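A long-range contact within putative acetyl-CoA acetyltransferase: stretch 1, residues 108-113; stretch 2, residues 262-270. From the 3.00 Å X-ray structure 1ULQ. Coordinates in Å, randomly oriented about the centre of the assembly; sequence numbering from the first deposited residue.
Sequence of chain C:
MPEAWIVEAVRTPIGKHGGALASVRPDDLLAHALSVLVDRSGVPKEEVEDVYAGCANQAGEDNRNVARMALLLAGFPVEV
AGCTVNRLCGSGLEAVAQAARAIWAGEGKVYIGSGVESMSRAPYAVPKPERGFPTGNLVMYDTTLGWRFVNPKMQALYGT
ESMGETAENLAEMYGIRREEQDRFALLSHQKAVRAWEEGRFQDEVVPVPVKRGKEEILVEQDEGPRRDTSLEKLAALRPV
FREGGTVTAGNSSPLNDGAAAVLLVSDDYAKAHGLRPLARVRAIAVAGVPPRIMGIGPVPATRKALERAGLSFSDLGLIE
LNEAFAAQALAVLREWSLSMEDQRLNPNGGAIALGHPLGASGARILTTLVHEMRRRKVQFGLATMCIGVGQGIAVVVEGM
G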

ATOM      1  N   GLY C 108       1.338 -13.118  42.179  1.00 11.59           N
ATOM      2  CA  GLY C 108      -0.105 -13.212  42.230  1.00 11.88           C
ATOM      3  C   GLY C 108      -0.500 -14.638  42.530  1.00 12.58           C
ATOM      4  O   GLY C 108       0.375 -15.487  42.719  1.00 13.76           O
ATOM      5  N   LYS C 109      -1.803 -14.906  42.570  1.00 11.47           N
ATOM      6  CA  LYS C 109      -2.294 -16.248  42.851  1.00 11.39           C
ATOM      7  C   LYS C 109      -3.129 -16.814  41.711  1.00 12.49           C
ATOM      8  O   LYS C 109      -3.405 -18.016  41.658  1.00 12.89           O
ATOM      9  CB  LYS C 109      -3.116 -16.239  44.137  1.00 11.96           C
ATOM     10  CG  LYS C 109      -2.304 -15.829  45.349  1.00 11.52           C
ATOM     11  CD  LYS C 109      -2.923 -16.320  46.629  1.00  9.25           C
ATOM     12  CE  LYS C 109      -1.877 -16.350  47.701  1.00 10.10           C
ATOM     13  NZ  LYS C 109      -0.732 -17.226  47.298  1.00 10.71           N
ATOM     14  N   VAL C 110      -3.521 -15.942  40.790  1.00 13.01           N
ATOM     15  CA  VAL C 110      -4.328 -16.339  39.644  1.00 12.52           C
ATOM     16  C   VAL C 110      -3.793 -15.719  38.360  1.00 12.70           C
ATOM     17  O   VAL C 110      -3.769 -14.498  38.222  1.00 13.48           O
ATOM     18  CB  VAL C 110      -5.775 -15.886  39.837  1.00 12.43           C
ATOM     19  CG1 VAL C 110      -6.574 -16.162  38.589  1.00 13.08           C
ATOM     20  CG2 VAL C 110      -6.376 -16.597  41.040  1.00 12.12           C
ATOM     21  N   TYR C 111      -3.369 -16.560  37.422  1.00 12.67           N
ATOM     22  CA  TYR C 111      -2.837 -16.082  36.144  1.00 12.67           C
ATOM     23  C   TYR C 111      -3.456 -16.799  34.941  1.00 12.53           C
ATOM     24  O   TYR C 111      -3.919 -17.934  35.056  1.00 13.04           O
ATOM     25  CB  TYR C 111      -1.327 -16.287  36.091  1.00 12.93           C
ATOM     26  CG  TYR C 111      -0.505 -15.285  36.870  1.00 14.74           C
ATOM     27  CD1 TYR C 111      -0.444 -15.312  38.269  1.00 14.07           C
ATOM     28  CD2 TYR C 111       0.247 -14.323  36.200  1.00 14.91           C
ATOM     29  CE1 TYR C 111       0.362 -14.397  38.970  1.00 13.80           C
ATOM     30  CE2 TYR C 111       1.049 -13.413  36.890  1.00 14.48           C
ATOM     31  CZ  TYR C 111       1.108 -13.453  38.265  1.00 13.36           C
ATOM     32  OH  TYR C 111       1.945 -12.561  38.899  1.00 12.51           O
ATOM     33  N   ILE C 112      -3.464 -16.137  33.788  1.00 11.49           N
ATOM     34  CA  ILE C 112      -3.989 -16.754  32.573  1.00 11.10           C
ATOM     35  C   ILE C 112      -2.880 -16.866  31.531  1.00 11.01           C
ATOM     36  O   ILE C 112      -2.156 -15.905  31.278  1.00 11.70           O
ATOM     37  CB  ILE C 112      -5.145 -15.941  31.926  1.00 10.66           C
ATOM     38  CG1 ILE C 112      -6.373 -15.917  32.832  1.00 11.52           C
ATOM     39  CG2 ILE C 112      -5.530 -16.569  30.590  1.00  8.13           C
ATOM     40  CD1 ILE C 112      -7.579 -15.226  32.192  1.00 10.95           C
ATOM     41  N   GLY C 113      -2.744 -18.047  30.940  1.00 10.36           N
ATOM     42  CA  GLY C 113      -1.752 -18.250  29.901  1.00 10.54           C
ATOM     43  C   GLY C 113      -2.563 -18.511  28.649  1.00 10.81           C
ATOM     44  O   GLY C 113      -3.368 -19.438  28.616  1.00 11.48           O
ATOM     45  N   VAL C 262      -5.621 -20.931  29.122  1.00  6.01           N
ATOM     46  CA  VAL C 262      -5.640 -21.832  30.259  1.00  6.22           C
ATOM     47  C   VAL C 262      -5.469 -21.016  31.543  1.00  6.09           C
ATOM     48  O   VAL C 262      -4.680 -20.074  31.594  1.00  6.47           O
ATOM     49  CB  VAL C 262      -4.541 -22.951  30.117  1.00  6.48           C
ATOM     50  CG1 VAL C 262      -3.282 -22.392  29.530  1.00  7.30           C
ATOM     51  CG2 VAL C 262      -4.248 -23.579  31.464  1.00  7.07           C
ATOM     52  N   LEU C 263      -6.241 -21.367  32.567  1.00  6.46           N
ATOM     53  CA  LEU C 263      -6.205 -20.668  33.848  1.00  7.53           C
ATOM     54  C   LEU C 263      -5.344 -21.388  34.889  1.00  7.84           C
ATOM     55  O   LEU C 263      -5.614 -22.542  35.247  1.00  7.89           O
ATOM     56  CB  LEU C 263      -7.628 -20.518  34.393  1.00  9.40           C
ATOM     57  CG  LEU C 263      -7.784 -19.889  35.778  1.00 11.19           C
ATOM     58  CD1 LEU C 263      -7.443 -18.404  35.714  1.00 12.82           C
ATOM     59  CD2 LEU C 263      -9.209 -20.085  36.256  1.00 11.64           C
ATOM     60  N   LEU C 264      -4.306 -20.706  35.367  1.00  7.01           N
ATOM     61  CA  LEU C 264      -3.422 -21.279  36.369  1.00  7.11           C
ATOM     62  C   LEU C 264      -3.549 -20.522  37.683  1.00  8.95           C
ATOM     63  O   LEU C 264      -3.653 -19.290  37.704  1.00 10.02           O
ATOM     64  CB  LEU C 264      -1.973 -21.253  35.897  1.00  5.69           C
ATOM     65  CG  LEU C 264      -1.576 -22.278  34.838  1.00  4.78           C
ATOM     66  CD1 LEU C 264      -2.156 -21.877  33.508  1.00  5.78           C
ATOM     67  CD2 LEU C 264      -0.067 -22.346  34.730  1.00  5.61           C
ATOM     68  N   VAL C 265      -3.542 -21.263  38.783  1.00  9.40           N
ATOM     69  CA  VAL C 265      -3.677 -20.653  40.097  1.00 10.31           C
ATOM     70  C   VAL C 265      -2.689 -21.297  41.055  1.00 11.25           C
ATOM     71  O   VAL C 265      -2.202 -22.391  40.793  1.00 11.88           O
ATOM     72  CB  VAL C 265      -5.092 -20.864  40.653  1.00  9.15           C
ATOM     73  CG1 VAL C 265      -6.127 -20.350  39.668  1.00  8.15           C
ATOM     74  CG2 VAL C 265      -5.307 -22.336  40.943  1.00  8.23           C
ATOM     75  N   SER C 266      -2.381 -20.616  42.153  1.00 11.04           N
ATOM     76  CA  SER C 266      -1.469 -21.177  43.137  1.00 11.61           C
ATOM     77  C   SER C 266      -2.208 -22.313  43.842  1.00 12.84           C
ATOM     78  O   SER C 266      -3.440 -22.285  43.957  1.00 12.46           O
ATOM     79  CB  SER C 266      -1.044 -20.115  44.161  1.00 11.65           C
ATOM     80  OG  SER C 266      -2.116 -19.724  45.008  1.00  8.76           O
ATOM     81  N   ASP C 267      -1.466 -23.311  44.314  1.00 13.87           N
ATOM     82  CA  ASP C 267      -2.101 -24.438  44.976  1.00 15.03           C
ATOM     83  C   ASP C 267      -2.852 -23.992  46.220  1.00 16.26           C
ATOM     84  O   ASP C 267      -3.968 -24.447  46.467  1.00 16.63           O
ATOM     85  CB  ASP C 267      -1.073 -25.515  45.320  1.00 14.18           C
ATOM     86  CG  ASP C 267      -0.141 -25.100  46.415  1.00 14.86           C
ATOM     87  OD1 ASP C 267       0.238 -23.913  46.448  1.00 16.59           O
ATOM     88  OD2 ASP C 267       0.231 -25.968  47.231  1.00 14.99           O
ATOM     89  N   ASP C 268      -2.269 -23.083  46.993  1.00 16.44           N
ATOM     90  CA  ASP C 268      -2.960 -22.639  48.189  1.00 16.73           C
ATOM     91  C   ASP C 268      -4.267 -21.917  47.822  1.00 14.83           C
ATOM     92  O   ASP C 268      -5.252 -22.016  48.553  1.00 15.47           O
ATOM     93  CB  ASP C 268      -2.050 -21.755  49.052  1.00 18.33           C
ATOM     94  CG  ASP C 268      -1.823 -20.392  48.458  1.00 23.10           C
ATOM     95  OD1 ASP C 268      -1.024 -20.277  47.503  1.00 26.03           O
ATOM     96  OD2 ASP C 268      -2.455 -19.428  48.949  1.00 25.89           O
ATOM     97  N   TYR C 269      -4.285 -21.222  46.684  1.00 12.18           N
ATOM     98  CA  TYR C 269      -5.487 -20.509  46.245  1.00 10.29           C
ATOM     99  C   TYR C 269      -6.560 -21.518  45.892  1.00 10.31           C
ATOM    100  O   TYR C 269      -7.727 -21.365  46.270  1.00  9.94           O
ATOM    101  CB  TYR C 269      -5.209 -19.663  45.005  1.00  8.41           C
ATOM    102  CG  TYR C 269      -6.414 -18.888  44.503  1.00  7.17           C
ATOM    103  CD1 TYR C 269      -6.649 -17.586  44.933  1.00  6.65           C
ATOM    104  CD2 TYR C 269      -7.327 -19.461  43.611  1.00  6.15           C
ATOM    105  CE1 TYR C 269      -7.756 -16.873  44.497  1.00  6.70           C
ATOM    106  CE2 TYR C 269      -8.441 -18.753  43.163  1.00  5.39           C
ATOM    107  CZ  TYR C 269      -8.647 -17.455  43.615  1.00  6.65           C
ATOM    108  OH  TYR C 269      -9.738 -16.720  43.197  1.00  7.15           O
ATOM    109  N   ALA C 270      -6.152 -22.545  45.151  1.00 10.71           N
ATOM    110  CA  ALA C 270      -7.056 -23.614  44.719  1.00  9.72           C
ATOM    111  C   ALA C 270      -7.742 -24.264  45.921  1.00  8.40           C
ATOM    112  O   ALA C 270      -8.955 -24.462  45.932  1.00  5.42           O
ATOM    113  CB  ALA C 270      -6.278 -24.658  43.933  1.00  9.56           C
TER

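Two strands, 110-113 and 262-266, run antiparallel at 153° with axes 4.7 Å apart at closest approach. Tyr111 and Leu264 form a hydrogen-bonded pair, Tyr111 N to Leu264 O and Leu264 N to Tyr111 O, both 2.8 Å. Gly113 and Val262 repeat it, with Gly113 N to Val262 O at 2.9 Å and Val262 N to Gly113 O at 2.7 Å. N-H...O angles between 159° and 172° indicate well-directed bonds. Ser266 N extends the ladder to Lys109 O (2.8 Å, 151°).

Val110, Ile112, Leu263 and Val265 share one face of the sheet. Leu263, chi1 t and chi2 p, brings its end nearer the partner strand, placing CD1 3.7 Å from Val110 CG1 and 4.0 Å from Ile112 CG1. Val110, chi1 t, sets CG2 4.0 Å from Val265 CG1 and 3.6 Å from the centroid of the Tyr269 ring. That methyl lies only 14° off the ring normal, so this is a CH-pi contact over the ring face; the tyrosine's t rotamer, with chi2 at 92°, presents the ring to it. Branched aliphatic residues suit this buried, apolar surface.

On the other face, Tyr111 (chi1 -77°) turns its end away from the second stretch, and its OH accepts a weak bond from Gly108 N at 3.4 Å. An ideal CB on Gly108 would lie 2.8 Å from Tyr111 CE1, a clash that glycine avoids.

At the exposed margin, Lys109 follows m, t, t, m, and its final bend brings NZ 3.1 Å from Asp268 OD1 in a salt bridge. Asp268, chi1 p, also accepts from Ser266 OG at OD1 (2.8 Å). Ser266, likewise p, is the helix N-cap: its OG accepts from Tyr269 N at 3.1 Å. Its short hydroxyl thus links capping to the charged pair. Altogether the contact buries 528 Å², summed over both sides.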